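Local coordinates for ThermoDBP-single stranded DNA binding protein (Thermoproteus tenax, PDB 3TEK) that binds single-stranded DNA through a non-canonical fold and probably takes the place of the canonical single-stranded DNA-binding protein in the Thermoproteales, at residues Pro50-Leu64 / Ile79-Phe93. Sequence-based numbering, arbitrary orientation.
Sequences PEFFKLLFGAVAGSL and IRDSEKFRETSRELF
Phenylalanine rings from helix 52-64 and helix 83-93, Phe52, Phe53 and Phe57 against Phe85 and Phe93, interleave where the two helices pack beside a four-stranded antiparallel sheet in the single-stranded DNA-binding domain. Their axes approach to 11.1 Å, a wide spacing that leaves room for whole aromatic rings. One large bump is Phe93, which packs against both Phe52 and Phe53 to complete an aromatic cluster. It turns an edge to the face of Phe52 (centroids 5.2 Å apart, planes at 64°), while the CZ end of Phe53 comes obliquely over a face of the Phe93 ring, Phe53 CZ lying 3.5 Å from Phe93 CG. With CG beside the backbone N (chi1 -70°), Phe53 swings its ring toward the second helix, where the guanidinium of Arg90 turns one face to Phe53 CZ, its plane tilted 41° from the ring: long enough to reach it, and polar enough for an exposed helix flank. Ser89 is small, which lets Leu56 CD2 settle 3.7 Å from Ser89 CB; its hydroxyl is occupied by Arg86 O of its own helix. On the buried side Leu56 CD1 meets Leu92 CD2, and both leucines rest on Leu122 of strand 116-124. Farther along, Phe85 wedges against Phe57 and the branched Val60, whose two methyls fit the ring's end. Arg86, at the edge of Phe57, is held by its NE donating to Arg80 O at a short 2.5 Å, in the carbonyl plane.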
ATOM      1  N   PRO A  50      -9.626   8.824  -2.782  1.00 87.21           N
ATOM      2  CA  PRO A  50      -8.830   7.638  -3.036  1.00 83.35           C
ATOM      3  C   PRO A  50      -8.930   6.655  -1.876  1.00 80.88           C
ATOM      4  O   PRO A  50      -8.716   7.022  -0.720  1.00 81.84           O
ATOM      5  CB  PRO A  50      -7.410   8.191  -3.154  1.00 83.48           C
ATOM      6  CG  PRO A  50      -7.585   9.537  -3.661  1.00 84.59           C
ATOM      7  CD  PRO A  50      -8.836  10.048  -3.004  1.00 86.50           C
ATOM      8  N   GLU A  51      -9.267   5.412  -2.198  1.00 65.20           N
ATOM      9  CA  GLU A  51      -9.362   4.359  -1.191  1.00 62.93           C
ATOM     10  C   GLU A  51      -7.967   3.999  -0.682  1.00 54.97           C
ATOM     11  O   GLU A  51      -7.818   3.474   0.417  1.00 52.05           O
ATOM     12  CB  GLU A  51     -10.041   3.127  -1.782  1.00 68.56           C
ATOM     13  CG  GLU A  51     -10.789   2.282  -0.770  1.00 73.30           C
ATOM     14  CD  GLU A  51     -11.590   1.162  -1.419  1.00 79.04           C
ATOM     15  OE1 GLU A  51     -12.007   0.241  -0.681  1.00 81.79           O
ATOM     16  OE2 GLU A  51     -11.801   1.204  -2.659  1.00 81.88           O
ATOM     17  N   PHE A  52      -6.964   4.310  -1.498  1.00 50.07           N
ATOM     18  CA  PHE A  52      -5.574   3.972  -1.229  1.00 47.50           C
ATOM     19  C   PHE A  52      -5.180   4.147   0.229  1.00 44.99           C
ATOM     20  O   PHE A  52      -4.612   3.240   0.836  1.00 42.77           O
ATOM     21  CB  PHE A  52      -4.646   4.822  -2.075  1.00 46.38           C
ATOM     22  CG  PHE A  52      -3.201   4.534  -1.834  1.00 47.05           C
ATOM     23  CD1 PHE A  52      -2.546   3.547  -2.561  1.00 48.66           C
ATOM     24  CD2 PHE A  52      -2.491   5.221  -0.869  1.00 46.69           C
ATOM     25  CE1 PHE A  52      -1.201   3.281  -2.347  1.00 47.53           C
ATOM     26  CE2 PHE A  52      -1.152   4.944  -0.643  1.00 48.44           C
ATOM     27  CZ  PHE A  52      -0.512   3.970  -1.380  1.00 47.95           C
ATOM     28  N   PHE A  53      -5.475   5.323   0.765  1.00 45.11           N
ATOM     29  CA  PHE A  53      -4.986   5.726   2.084  1.00 47.36           C
ATOM     30  C   PHE A  53      -5.624   4.958   3.228  1.00 47.23           C
ATOM     31  O   PHE A  53      -4.954   4.570   4.195  1.00 45.80           O
ATOM     32  CB  PHE A  53      -5.149   7.241   2.239  1.00 47.08           C
ATOM     33  CG  PHE A  53      -4.196   8.010   1.367  1.00 47.25           C
ATOM     34  CD1 PHE A  53      -2.843   8.030   1.671  1.00 47.64           C
ATOM     35  CD2 PHE A  53      -4.621   8.638   0.219  1.00 48.36           C
ATOM     36  CE1 PHE A  53      -1.939   8.716   0.863  1.00 46.80           C
ATOM     37  CE2 PHE A  53      -3.721   9.323  -0.603  1.00 47.54           C
ATOM     38  CZ  PHE A  53      -2.390   9.342  -0.292  1.00 48.13           C
ATOM     39  N   LYS A  54      -6.919   4.712   3.072  1.00 50.46           N
ATOM     40  CA  LYS A  54      -7.693   3.892   3.981  1.00 53.94           C
ATOM     41  C   LYS A  54      -7.177   2.465   3.984  1.00 52.15           C
ATOM     42  O   LYS A  54      -7.030   1.845   5.044  1.00 50.54           O
ATOM     43  CB  LYS A  54      -9.162   3.904   3.551  1.00 60.00           C
ATOM     44  CG  LYS A  54     -10.132   3.467   4.619  1.00 67.64           C
ATOM     45  CD  LYS A  54     -11.627   3.549   4.128  1.00 73.57           C
ATOM     46  CE  LYS A  54     -12.014   4.942   3.596  1.00 77.61           C
ATOM     47  NZ  LYS A  54     -12.318   5.985   4.642  1.00 80.81           N
ATOM     48  N   LEU A  55      -6.898   1.941   2.787  1.00 49.62           N
ATOM     49  CA  LEU A  55      -6.355   0.596   2.662  1.00 49.24           C
ATOM     50  C   LEU A  55      -4.952   0.540   3.295  1.00 47.41           C
ATOM     51  O   LEU A  55      -4.641  -0.367   4.066  1.00 47.16           O
ATOM     52  CB  LEU A  55      -6.335   0.145   1.191  1.00 51.11           C
ATOM     53  CG  LEU A  55      -7.744   0.082   0.516  1.00 53.65           C
ATOM     54  CD1 LEU A  55      -7.642  -0.151  -0.994  1.00 53.05           C
ATOM     55  CD2 LEU A  55      -8.680  -0.948   1.164  1.00 54.55           C
ATOM     56  N   LEU A  56      -4.124   1.533   2.981  1.00 43.79           N
ATOM     57  CA  LEU A  56      -2.744   1.525   3.451  1.00 43.39           C
ATOM     58  C   LEU A  56      -2.696   1.586   4.991  1.00 42.39           C
ATOM     59  O   LEU A  56      -1.920   0.886   5.638  1.00 40.40           O
ATOM     60  CB  LEU A  56      -1.976   2.705   2.850  1.00 43.07           C
ATOM     61  CG  LEU A  56      -0.581   2.956   3.373  1.00 44.17           C
ATOM     62  CD1 LEU A  56       0.308   1.849   2.889  1.00 45.93           C
ATOM     63  CD2 LEU A  56      -0.046   4.260   2.876  1.00 43.87           C
ATOM     64  N   PHE A  57      -3.540   2.433   5.546  1.00 45.41           N
ATOM     65  CA  PHE A  57      -3.570   2.683   6.983  1.00 45.90           C
ATOM     66  C   PHE A  57      -4.029   1.481   7.771  1.00 45.88           C
ATOM     67  O   PHE A  57      -3.487   1.196   8.832  1.00 47.18           O
ATOM     68  CB  PHE A  57      -4.442   3.896   7.294  1.00 48.82           C
ATOM     69  CG  PHE A  57      -3.728   5.222   7.098  1.00 51.23           C
ATOM     70  CD1 PHE A  57      -2.848   5.419   6.040  1.00 50.35           C
ATOM     71  CD2 PHE A  57      -3.942   6.277   7.976  1.00 56.72           C
ATOM     72  CE1 PHE A  57      -2.184   6.633   5.849  1.00 50.91           C
ATOM     73  CE2 PHE A  57      -3.273   7.519   7.787  1.00 58.80           C
ATOM     74  CZ  PHE A  57      -2.395   7.678   6.706  1.00 55.48           C
ATOM     75  N   GLY A  58      -5.019   0.775   7.243  1.00 46.90           N
ATOM     76  CA  GLY A  58      -5.448  -0.491   7.826  1.00 48.06           C
ATOM     77  C   GLY A  58      -4.348  -1.523   7.739  1.00 46.78           C
ATOM     78  O   GLY A  58      -4.113  -2.277   8.684  1.00 47.51           O
ATOM     79  N   ALA A  59      -3.636  -1.530   6.613  1.00 44.54           N
ATOM     80  CA  ALA A  59      -2.517  -2.449   6.447  1.00 44.10           C
ATOM     81  C   ALA A  59      -1.410  -2.189   7.486  1.00 41.74           C
ATOM     82  O   ALA A  59      -0.881  -3.128   8.075  1.00 43.31           O
ATOM     83  CB  ALA A  59      -1.948  -2.381   4.999  1.00 42.50           C
ATOM     84  N   VAL A  60      -1.090  -0.919   7.726  1.00 39.61           N
ATOM     85  CA  VAL A  60      -0.039  -0.585   8.701  1.00 39.80           C
ATOM     86  C   VAL A  60      -0.476  -0.898  10.120  1.00 40.27           C
ATOM     87  O   VAL A  60       0.273  -1.516  10.879  1.00 44.19           O
ATOM     88  CB  VAL A  60       0.386   0.868   8.521  1.00 38.46           C
ATOM     89  CG1 VAL A  60       1.298   1.323   9.622  1.00 38.56           C
ATOM     90  CG2 VAL A  60       1.022   1.018   7.094  1.00 37.18           C
ATOM     91  N   ALA A  61      -1.668  -0.465  10.489  1.00 42.23           N
ATOM     92  CA  ALA A  61      -2.165  -0.611  11.870  1.00 43.66           C
ATOM     93  C   ALA A  61      -2.290  -2.082  12.177  1.00 46.27           C
ATOM     94  O   ALA A  61      -1.857  -2.527  13.237  1.00 48.77           O
ATOM     95  CB  ALA A  61      -3.518   0.070  12.039  1.00 45.06           C
ATOM     96  N   GLY A  62      -2.871  -2.830  11.231  1.00 46.86           N
ATOM     97  CA  GLY A  62      -3.015  -4.277  11.345  1.00 49.33           C
ATOM     98  C   GLY A  62      -1.682  -4.988  11.515  1.00 48.69           C
ATOM     99  O   GLY A  62      -1.553  -5.843  12.375  1.00 47.96           O
ATOM    100  N   SER A  63      -0.687  -4.627  10.702  1.00 46.06           N
ATOM    101  CA  SER A  63       0.646  -5.228  10.838  1.00 44.99           C
ATOM    102  C   SER A  63       1.296  -4.879  12.197  1.00 45.02           C
ATOM    103  O   SER A  63       1.963  -5.714  12.792  1.00 45.42           O
ATOM    104  CB  SER A  63       1.561  -4.829   9.692  1.00 44.88           C
ATOM    105  OG  SER A  63       0.991  -5.192   8.430  1.00 46.90           O
ATOM    106  N   LEU A  64       1.100  -3.663  12.682  1.00 43.69           N
ATOM    107  CA  LEU A  64       1.679  -3.295  13.956  1.00 44.92           C
ATOM    108  C   LEU A  64       1.093  -4.113  15.121  1.00 46.50           C
ATOM    109  O   LEU A  64       1.819  -4.551  16.003  1.00 45.72           O
ATOM    110  CB  LEU A  64       1.549  -1.790  14.205  1.00 44.30           C
ATOM    111  CG  LEU A  64       2.525  -0.913  13.397  1.00 42.93           C
ATOM    112  CD1 LEU A  64       2.073   0.501  13.398  1.00 43.31           C
ATOM    113  CD2 LEU A  64       3.981  -1.013  13.897  1.00 42.53           C
ATOM    114  N   ILE A  79       2.544   7.337  15.205  1.00 43.34           N
ATOM    115  CA  ILE A  79       3.120   7.616  13.899  1.00 44.18           C
ATOM    116  C   ILE A  79       2.117   8.141  12.899  1.00 45.45           C
ATOM    117  O   ILE A  79       2.492   8.874  11.960  1.00 43.95           O
ATOM    118  CB  ILE A  79       3.865   6.395  13.299  1.00 43.67           C
ATOM    119  CG1 ILE A  79       2.908   5.272  12.927  1.00 41.31           C
ATOM    120  CG2 ILE A  79       4.892   5.891  14.254  1.00 42.13           C
ATOM    121  CD1 ILE A  79       3.579   4.188  12.108  1.00 41.70           C
ATOM    122  N   ARG A  80       0.848   7.789  13.128  1.00 48.95           N
ATOM    123  CA  ARG A  80      -0.239   8.054  12.193  1.00 51.91           C
ATOM    124  C   ARG A  80      -0.318   9.502  11.703  1.00 53.23           C
ATOM    125  O   ARG A  80      -0.641   9.753  10.539  1.00 53.10           O
ATOM    126  CB  ARG A  80      -1.580   7.679  12.822  1.00 55.56           C
ATOM    127  CG  ARG A  80      -2.697   7.694  11.838  1.00 60.74           C
ATOM    128  CD  ARG A  80      -3.980   7.105  12.412  1.00 66.54           C
ATOM    129  NE  ARG A  80      -5.128   7.946  12.096  1.00 69.91           N
ATOM    130  CZ  ARG A  80      -5.310   9.173  12.561  1.00 73.40           C
ATOM    131  NH1 ARG A  80      -4.435   9.724  13.410  1.00 74.82           N
ATOM    132  NH2 ARG A  80      -6.388   9.845  12.194  1.00 76.02           N
ATOM    133  N   ASP A  81      -0.063  10.448  12.597  1.00 55.24           N
ATOM    134  CA  ASP A  81      -0.113  11.880  12.259  1.00 54.66           C
ATOM    135  C   ASP A  81       1.271  12.598  12.285  1.00 53.22           C
ATOM    136  O   ASP A  81       1.340  13.840  12.222  1.00 51.46           O
ATOM    137  CB  ASP A  81      -1.120  12.587  13.180  1.00 59.76           C
ATOM    138  CG  ASP A  81      -0.713  12.544  14.665  1.00 63.96           C
ATOM    139  OD1 ASP A  81      -1.372  13.212  15.482  1.00 71.59           O
ATOM    140  OD2 ASP A  81       0.252  11.850  15.018  1.00 64.35           O
ATOM    141  N   SER A  82       2.357  11.823  12.415  1.00 49.17           N
ATOM    142  CA  SER A  82       3.725  12.346  12.269  1.00 45.13           C
ATOM    143  C   SER A  82       3.955  12.807  10.824  1.00 45.33           C
ATOM    144  O   SER A  82       3.399  12.244   9.886  1.00 43.54           O
ATOM    145  CB  SER A  82       4.734  11.262  12.536  1.00 44.29           C
ATOM    146  OG  SER A  82       4.660  10.272  11.518  1.00 42.66           O
ATOM    147  N   GLU A  83       4.804  13.810  10.674  1.00 44.38           N
ATOM    148  CA  GLU A  83       5.190  14.308   9.355  1.00 45.92           C
ATOM    149  C   GLU A  83       5.792  13.195   8.514  1.00 44.09           C
ATOM    150  O   GLU A  83       5.475  13.058   7.332  1.00 42.56           O
ATOM    151  CB  GLU A  83       6.187  15.469   9.514  1.00 48.23           C
ATOM    152  CG  GLU A  83       6.615  16.087   8.176  1.00 50.52           C
ATOM    153  CD  GLU A  83       7.797  15.404   7.510  1.00 51.67           C
ATOM    154  OE1 GLU A  83       8.544  14.680   8.185  1.00 53.09           O
ATOM    155  OE2 GLU A  83       7.993  15.597   6.286  1.00 55.72           O
ATOM    156  N   LYS A  84       6.665  12.390   9.113  1.00 44.48           N
ATOM    157  CA  LYS A  84       7.375  11.353   8.345  1.00 45.40           C
ATOM    158  C   LYS A  84       6.456  10.278   7.746  1.00 43.59           C
ATOM    159  O   LYS A  84       6.621   9.884   6.588  1.00 41.68           O
ATOM    160  CB  LYS A  84       8.445  10.668   9.193  1.00 47.55           C
ATOM    161  CG  LYS A  84       9.521  10.005   8.369  1.00 51.29           C
ATOM    162  CD  LYS A  84      10.647  10.992   8.022  1.00 54.89           C
ATOM    163  CE  LYS A  84      11.311  10.666   6.718  1.00 57.35           C
ATOM    164  NZ  LYS A  84      12.529  11.521   6.499  1.00 61.47           N
ATOM    165  N   PHE A  85       5.514   9.797   8.528  1.00 40.50           N
ATOM    166  CA  PHE A  85       4.539   8.811   8.014  1.00 42.46           C
ATOM    167  C   PHE A  85       3.623   9.400   6.970  1.00 43.13           C
ATOM    168  O   PHE A  85       3.382   8.770   5.944  1.00 42.72           O
ATOM    169  CB  PHE A  85       3.705   8.226   9.120  1.00 42.49           C
ATOM    170  CG  PHE A  85       2.767   7.124   8.679  1.00 41.99           C
ATOM    171  CD1 PHE A  85       3.255   5.884   8.309  1.00 42.01           C
ATOM    172  CD2 PHE A  85       1.402   7.326   8.681  1.00 42.88           C
ATOM    173  CE1 PHE A  85       2.385   4.848   7.917  1.00 43.36           C
ATOM    174  CE2 PHE A  85       0.512   6.294   8.302  1.00 43.96           C
ATOM    175  CZ  PHE A  85       1.003   5.061   7.927  1.00 43.46           C
ATOM    176  N   ARG A  86       3.126  10.610   7.214  1.00 44.42           N
ATOM    177  CA  ARG A  86       2.194  11.229   6.264  1.00 45.38           C
ATOM    178  C   ARG A  86       2.913  11.512   4.949  1.00 43.45           C
ATOM    179  O   ARG A  86       2.386  11.234   3.863  1.00 40.80           O
ATOM    180  CB  ARG A  86       1.576  12.527   6.815  1.00 50.21           C
ATOM    181  CG  ARG A  86       0.657  12.385   8.024  1.00 55.10           C
ATOM    182  CD  ARG A  86      -0.702  11.792   7.650  1.00 63.81           C
ATOM    183  NE  ARG A  86      -1.473  11.419   8.853  1.00 70.62           N
ATOM    184  CZ  ARG A  86      -2.541  12.062   9.341  1.00 75.47           C
ATOM    185  NH1 ARG A  86      -3.041  13.151   8.739  1.00 81.33           N
ATOM    186  NH2 ARG A  86      -3.118  11.598  10.444  1.00 76.37           N
ATOM    187  N   GLU A  87       4.121  12.066   5.043  1.00 41.91           N
ATOM    188  CA  GLU A  87       4.909  12.371   3.837  1.00 42.23           C
ATOM    189  C   GLU A  87       5.283  11.112   3.028  1.00 41.77           C
ATOM    190  O   GLU A  87       5.155  11.093   1.809  1.00 42.82           O
ATOM    191  CB  GLU A  87       6.185  13.120   4.203  1.00 42.58           C
ATOM    192  CG  GLU A  87       7.188  13.227   3.056  1.00 43.58           C
ATOM    193  CD  GLU A  87       6.586  13.931   1.854  1.00 46.21           C
ATOM    194  OE1 GLU A  87       5.569  14.647   2.054  1.00 47.18           O
ATOM    195  OE2 GLU A  87       7.105  13.769   0.710  1.00 46.37           O
ATOM    196  N   THR A  88       5.768  10.084   3.701  1.00 39.97           N
ATOM    197  CA  THR A  88       6.198   8.870   3.010  1.00 39.78           C
ATOM    198  C   THR A  88       5.009   8.042   2.501  1.00 41.31           C
ATOM    199  O   THR A  88       5.127   7.390   1.483  1.00 41.16           O
ATOM    200  CB  THR A  88       7.208   8.015   3.829  1.00 39.29           C
ATOM    201  OG1 THR A  88       6.620   7.523   5.057  1.00 38.32           O
ATOM    202  CG2 THR A  88       8.510   8.803   4.092  1.00 38.55           C
ATOM    203  N   SER A  89       3.848   8.121   3.174  1.00 42.49           N
ATOM    204  CA  SER A  89       2.639   7.538   2.613  1.00 44.51           C
ATOM    205  C   SER A  89       2.210   8.273   1.329  1.00 44.10           C
ATOM    206  O   SER A  89       1.808   7.642   0.340  1.00 44.62           O
ATOM    207  CB  SER A  89       1.525   7.469   3.676  1.00 46.70           C
ATOM    208  OG  SER A  89       1.034   8.768   3.915  1.00 53.96           O
ATOM    209  N   ARG A  90       2.363   9.592   1.297  1.00 42.87           N
ATOM    210  CA  ARG A  90       2.112  10.338   0.061  1.00 45.22           C
ATOM    211  C   ARG A  90       3.087   9.994  -1.049  1.00 44.95           C
ATOM    212  O   ARG A  90       2.703  10.001  -2.202  1.00 45.48           O
ATOM    213  CB  ARG A  90       2.142  11.850   0.291  1.00 46.74           C
ATOM    214  CG  ARG A  90       0.877  12.365   0.920  1.00 48.45           C
ATOM    215  CD  ARG A  90      -0.201  12.513  -0.254  1.00 49.77           C
ATOM    216  NE  ARG A  90      -1.561  12.827   0.193  1.00 50.38           N
ATOM    217  CZ  ARG A  90      -2.612  12.977  -0.621  1.00 53.27           C
ATOM    218  NH1 ARG A  90      -2.497  12.854  -1.946  1.00 51.83           N
ATOM    219  NH2 ARG A  90      -3.798  13.259  -0.105  1.00 54.66           N
ATOM    220  N   GLU A  91       4.346   9.724  -0.687  1.00 47.37           N
ATOM    221  CA  GLU A  91       5.379   9.398  -1.676  1.00 47.96           C
ATOM    222  C   GLU A  91       5.104   8.033  -2.273  1.00 46.74           C
ATOM    223  O   GLU A  91       5.305   7.821  -3.456  1.00 45.79           O
ATOM    224  CB  GLU A  91       6.785   9.449  -1.042  1.00 49.78           C
ATOM    225  CG  GLU A  91       7.299  10.879  -0.818  1.00 50.95           C
ATOM    226  CD  GLU A  91       8.591  10.940  -0.030  1.00 54.01           C
ATOM    227  OE1 GLU A  91       9.233   9.894   0.101  1.00 55.69           O
ATOM    228  OE2 GLU A  91       8.986  12.035   0.457  1.00 57.61           O
ATOM    229  N   LEU A  92       4.627   7.107  -1.438  1.00 46.05           N
ATOM    230  CA  LEU A  92       4.147   5.805  -1.905  1.00 46.08           C
ATOM    231  C   LEU A  92       2.960   5.910  -2.872  1.00 44.49           C
ATOM    232  O   LEU A  92       2.915   5.217  -3.900  1.00 42.53           O
ATOM    233  CB  LEU A  92       3.748   4.938  -0.707  1.00 47.14           C
ATOM    234  CG  LEU A  92       3.194   3.563  -1.027  1.00 48.89           C
ATOM    235  CD1 LEU A  92       4.152   2.760  -1.921  1.00 49.58           C
ATOM    236  CD2 LEU A  92       2.874   2.836   0.324  1.00 48.26           C
ATOM    237  N   PHE A  93       1.996   6.752  -2.517  1.00 43.23           N
ATOM    238  CA  PHE A  93       0.798   6.934  -3.322  1.00 43.19           C
ATOM    239  C   PHE A  93       1.174   7.483  -4.705  1.00 44.97           C
ATOM    240  O   PHE A  93       0.734   6.967  -5.734  1.00 42.53           O
ATOM    241  CB  PHE A  93      -0.158   7.879  -2.598  1.00 43.74           C
ATOM    242  CG  PHE A  93      -1.349   8.327  -3.426  1.00 46.01           C
ATOM    243  CD1 PHE A  93      -2.452   7.501  -3.598  1.00 47.27           C
ATOM    244  CD2 PHE A  93      -1.385   9.609  -3.980  1.00 47.64           C
ATOM    245  CE1 PHE A  93      -3.588   7.942  -4.337  1.00 48.31           C
ATOM    246  CE2 PHE A  93      -2.500  10.052  -4.700  1.00 48.73           C
ATOM    247  CZ  PHE A  93      -3.593   9.210  -4.876  1.00 49.38           C
TER